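Long-range contact in glycoside hydrolase family 81 (PDB 6FOP), which probably hydrolyses beta-1,3-glucans such as laminarin, as a family 81 glycoside hydrolase of the Clostridium thermocellum cellulosome: residues A[74-86]-A[546-560]. Sequence-based numbering, arbitrary orientation.
Sequences LGGSGIAYFGAHK and SYGHNYASMVWGGKY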
# COMPACT_ATOMS: atom_id res chain seq x y z
N LEU A 74 20.93 11.21 1.53
CA LEU A 74 19.70 11.99 1.57
C LEU A 74 19.98 13.46 1.30
O LEU A 74 20.94 14.03 1.82
CB LEU A 74 19.02 11.82 2.92
CG LEU A 74 18.68 10.36 3.27
CD1 LEU A 74 18.08 10.28 4.67
CD2 LEU A 74 17.75 9.74 2.26
N GLY A 75 19.13 14.07 0.49
CA GLY A 75 19.23 15.49 0.25
C GLY A 75 18.15 16.03 -0.63
O GLY A 75 17.30 15.33 -1.10
N GLY A 76 18.21 17.33 -0.85
CA GLY A 76 17.24 18.03 -1.66
C GLY A 76 16.56 19.06 -0.80
O GLY A 76 16.61 19.02 0.44
N SER A 77 15.90 19.99 -1.45
CA SER A 77 15.13 21.01 -0.77
C SER A 77 13.96 21.42 -1.63
O SER A 77 14.01 21.36 -2.86
CB SER A 77 15.99 22.23 -0.49
OG SER A 77 16.43 22.76 -1.71
N GLY A 78 12.91 21.88 -0.99
CA GLY A 78 11.79 22.45 -1.71
C GLY A 78 10.75 21.42 -2.04
O GLY A 78 10.11 20.87 -1.14
N ILE A 79 10.57 21.14 -3.33
CA ILE A 79 9.44 20.36 -3.80
C ILE A 79 9.62 18.87 -3.63
O ILE A 79 8.64 18.12 -3.70
CB ILE A 79 9.13 20.69 -5.29
CG1 ILE A 79 7.64 20.41 -5.61
CG2 ILE A 79 10.07 19.97 -6.24
CD1 ILE A 79 7.13 20.99 -6.90
N ALA A 80 10.85 18.41 -3.41
CA ALA A 80 11.13 16.98 -3.32
C ALA A 80 12.31 16.74 -2.40
O ALA A 80 13.21 17.58 -2.27
CB ALA A 80 11.43 16.42 -4.69
N TYR A 81 12.32 15.57 -1.78
CA TYR A 81 13.46 15.12 -0.99
C TYR A 81 13.85 13.76 -1.50
O TYR A 81 13.00 12.93 -1.74
CB TYR A 81 13.10 15.09 0.48
CG TYR A 81 14.31 15.03 1.39
CD1 TYR A 81 15.19 16.10 1.48
CD2 TYR A 81 14.60 13.91 2.15
CE1 TYR A 81 16.30 16.06 2.30
CE2 TYR A 81 15.70 13.86 2.99
CZ TYR A 81 16.56 14.94 3.05
OH TYR A 81 17.67 14.90 3.88
N PHE A 82 15.16 13.56 -1.65
CA PHE A 82 15.72 12.42 -2.39
C PHE A 82 16.53 11.46 -1.54
O PHE A 82 17.30 11.88 -0.66
CB PHE A 82 16.60 12.93 -3.52
CG PHE A 82 15.90 13.84 -4.50
CD1 PHE A 82 15.16 13.34 -5.55
CD2 PHE A 82 16.05 15.22 -4.39
CE1 PHE A 82 14.53 14.20 -6.45
CE2 PHE A 82 15.43 16.07 -5.27
CZ PHE A 82 14.67 15.56 -6.31
N GLY A 83 16.32 10.17 -1.79
CA GLY A 83 17.19 9.09 -1.30
C GLY A 83 17.48 8.16 -2.45
O GLY A 83 17.09 6.98 -2.44
N ALA A 84 18.18 8.68 -3.45
CA ALA A 84 18.42 7.94 -4.68
C ALA A 84 19.40 6.80 -4.47
O ALA A 84 20.38 6.91 -3.71
CB ALA A 84 18.99 8.85 -5.76
N HIS A 85 19.16 5.72 -5.18
CA HIS A 85 20.15 4.64 -5.23
C HIS A 85 21.46 5.16 -5.82
O HIS A 85 21.45 5.85 -6.84
CB HIS A 85 19.65 3.46 -6.06
CG HIS A 85 20.72 2.47 -6.37
ND1 HIS A 85 21.24 1.60 -5.43
CD2 HIS A 85 21.42 2.26 -7.52
CE1 HIS A 85 22.23 0.91 -5.98
NE2 HIS A 85 22.33 1.27 -7.25
N LYS A 86 22.57 4.81 -5.18
CA LYS A 86 23.91 4.99 -5.73
C LYS A 86 24.72 3.72 -5.46
O LYS A 86 24.46 2.98 -4.53
CB LYS A 86 24.60 6.24 -5.16
CG LYS A 86 24.67 6.26 -3.65
CD LYS A 86 25.83 6.98 -3.06
CE LYS A 86 25.62 7.22 -1.60
NZ LYS A 86 26.16 6.18 -0.72
N SER A 546 14.45 20.52 5.17
CA SER A 546 14.66 21.15 3.88
C SER A 546 13.50 20.93 2.91
O SER A 546 13.44 21.60 1.90
CB SER A 546 15.95 20.69 3.24
OG SER A 546 15.88 19.33 2.92
N TYR A 547 12.62 19.97 3.19
CA TYR A 547 11.44 19.75 2.37
C TYR A 547 10.46 20.87 2.71
O TYR A 547 10.19 21.15 3.87
CB TYR A 547 10.87 18.35 2.63
CG TYR A 547 9.61 18.03 1.85
CD1 TYR A 547 9.65 17.91 0.49
CD2 TYR A 547 8.40 17.83 2.49
CE1 TYR A 547 8.52 17.60 -0.24
CE2 TYR A 547 7.25 17.53 1.78
CZ TYR A 547 7.31 17.41 0.42
OH TYR A 547 6.21 17.14 -0.32
N GLY A 548 9.93 21.51 1.68
CA GLY A 548 9.18 22.75 1.85
C GLY A 548 7.68 22.66 2.08
O GLY A 548 6.96 23.63 1.82
N HIS A 549 7.18 21.53 2.55
CA HIS A 549 5.75 21.28 2.66
C HIS A 549 5.47 20.41 3.87
O HIS A 549 6.35 19.66 4.32
CB HIS A 549 5.24 20.59 1.37
CG HIS A 549 5.67 21.27 0.11
ND1 HIS A 549 4.94 22.30 -0.45
CD2 HIS A 549 6.80 21.17 -0.64
CE1 HIS A 549 5.57 22.77 -1.51
NE2 HIS A 549 6.71 22.10 -1.64
N ASN A 550 4.21 20.43 4.32
CA ASN A 550 3.70 19.58 5.39
C ASN A 550 2.98 18.31 4.89
O ASN A 550 2.35 17.60 5.67
CB ASN A 550 2.81 20.38 6.35
CG ASN A 550 1.49 20.84 5.73
OD1 ASN A 550 0.99 20.30 4.74
ND2 ASN A 550 0.96 21.93 6.29
N TYR A 551 3.12 18.05 3.59
CA TYR A 551 2.38 17.04 2.86
C TYR A 551 3.23 16.61 1.69
O TYR A 551 3.86 17.45 1.06
CB TYR A 551 1.08 17.67 2.36
CG TYR A 551 0.37 16.92 1.23
CD1 TYR A 551 -0.10 15.61 1.43
CD2 TYR A 551 0.18 17.51 -0.00
CE1 TYR A 551 -0.75 14.93 0.42
CE2 TYR A 551 -0.46 16.83 -1.02
CZ TYR A 551 -0.95 15.54 -0.80
OH TYR A 551 -1.62 14.90 -1.79
N ALA A 552 3.26 15.30 1.43
CA ALA A 552 3.82 14.75 0.21
C ALA A 552 2.69 14.11 -0.58
O ALA A 552 1.97 13.26 -0.05
CB ALA A 552 4.90 13.70 0.50
N SER A 553 2.55 14.50 -1.84
CA SER A 553 1.52 13.92 -2.72
C SER A 553 1.92 12.62 -3.38
O SER A 553 1.04 11.83 -3.73
CB SER A 553 1.08 14.95 -3.75
OG SER A 553 2.18 15.54 -4.40
N MET A 554 3.23 12.41 -3.59
CA MET A 554 3.75 11.16 -4.15
C MET A 554 4.90 10.63 -3.33
O MET A 554 5.83 11.36 -3.01
CB MET A 554 4.16 11.31 -5.61
CG MET A 554 3.01 11.60 -6.51
SD MET A 554 3.26 11.53 -8.28
CE MET A 554 3.87 9.90 -8.43
N VAL A 555 4.80 9.34 -3.01
CA VAL A 555 5.83 8.61 -2.30
C VAL A 555 6.42 7.56 -3.22
O VAL A 555 5.69 6.74 -3.79
CB VAL A 555 5.24 7.93 -1.03
CG1 VAL A 555 6.26 7.02 -0.33
CG2 VAL A 555 4.68 9.00 -0.09
N TRP A 556 7.75 7.63 -3.38
CA TRP A 556 8.51 6.70 -4.19
C TRP A 556 9.48 5.91 -3.31
O TRP A 556 9.72 6.25 -2.15
CB TRP A 556 9.34 7.44 -5.25
CG TRP A 556 8.55 8.18 -6.29
CD1 TRP A 556 7.88 9.38 -6.14
CD2 TRP A 556 8.41 7.81 -7.65
NE1 TRP A 556 7.32 9.74 -7.33
CE2 TRP A 556 7.61 8.80 -8.27
CE3 TRP A 556 8.84 6.72 -8.39
CZ2 TRP A 556 7.25 8.72 -9.61
CZ3 TRP A 556 8.47 6.63 -9.72
CH2 TRP A 556 7.69 7.63 -10.32
N GLY A 557 10.06 4.86 -3.88
CA GLY A 557 11.19 4.21 -3.22
C GLY A 557 12.36 5.14 -2.93
O GLY A 557 13.00 5.06 -1.86
N GLY A 558 12.63 6.02 -3.88
CA GLY A 558 13.84 6.87 -3.88
C GLY A 558 13.62 8.35 -3.70
O GLY A 558 14.59 9.08 -3.69
N LYS A 559 12.37 8.81 -3.50
CA LYS A 559 12.10 10.23 -3.20
C LYS A 559 10.69 10.34 -2.67
O LYS A 559 9.90 9.41 -2.75
CB LYS A 559 12.26 11.11 -4.43
CG LYS A 559 11.20 10.94 -5.51
CD LYS A 559 11.38 11.97 -6.60
CE LYS A 559 10.34 11.82 -7.70
NZ LYS A 559 10.59 12.81 -8.78
N TYR A 560 10.37 11.52 -2.14
CA TYR A 560 8.96 11.90 -1.98
C TYR A 560 8.86 13.33 -2.42
O TYR A 560 9.84 14.06 -2.40
CB TYR A 560 8.43 11.70 -0.56
CG TYR A 560 9.22 12.33 0.55
CD1 TYR A 560 9.00 13.65 0.92
CD2 TYR A 560 10.21 11.59 1.21
CE1 TYR A 560 9.75 14.23 1.95
CE2 TYR A 560 10.94 12.14 2.25
CZ TYR A 560 10.73 13.46 2.61
OH TYR A 560 11.48 14.00 3.65
O HOH W 1 15.56 5.63 -0.55
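Gly76 opens the contact by offering its carbonyl O to the hydroxyl of Ser546, whose OG donates over 2.6 Å and lies in the carbonyl plane; Ser544 is a further partner of that hydroxyl. At Gly78 both backbone polar groups are used: its N donates to Ser546 O, while its O takes the N-H of Gly548 on a lone pair at 2.9 Å. Gly78 O also lies at the edge of the His549 imidazole, 3.4 Å from His549 CD2, whereas ND1 of that ring is hydrogen-bonded to Glu605, a ligand of the nickel site. Ile79 brings its carbonyl O to the edge of the Tyr547 ring. From here the chain enters strand 80-82, an edge strand of a small four-stranded antiparallel sheet, which hydrogen-bonds to strand 559-561 of the family 81 C-terminal domain and thereby ties two distant parts of the sequence together. Tyr81 and Tyr560 form its hydrogen-bonded pair, each N donating to the other's O at 3.0 Å. With Tyr560 CG between its backbone N and carbonyl carbon (chi1 53°), the ring lies against Tyr81 CB, which sits over its face, 4.0 Å from the centroid; the two ring planes are inclined at 41°. On the sheet face opposite the tyrosines, Phe82 runs alongside the extended Lys559 chain, Phe82 CD1 lying 3.8 Å from Lys559 CB. Gly83 N then donates to Gly558 O from above the carbonyl plane, and a water donates both to Gly83 O and to Gly557 O.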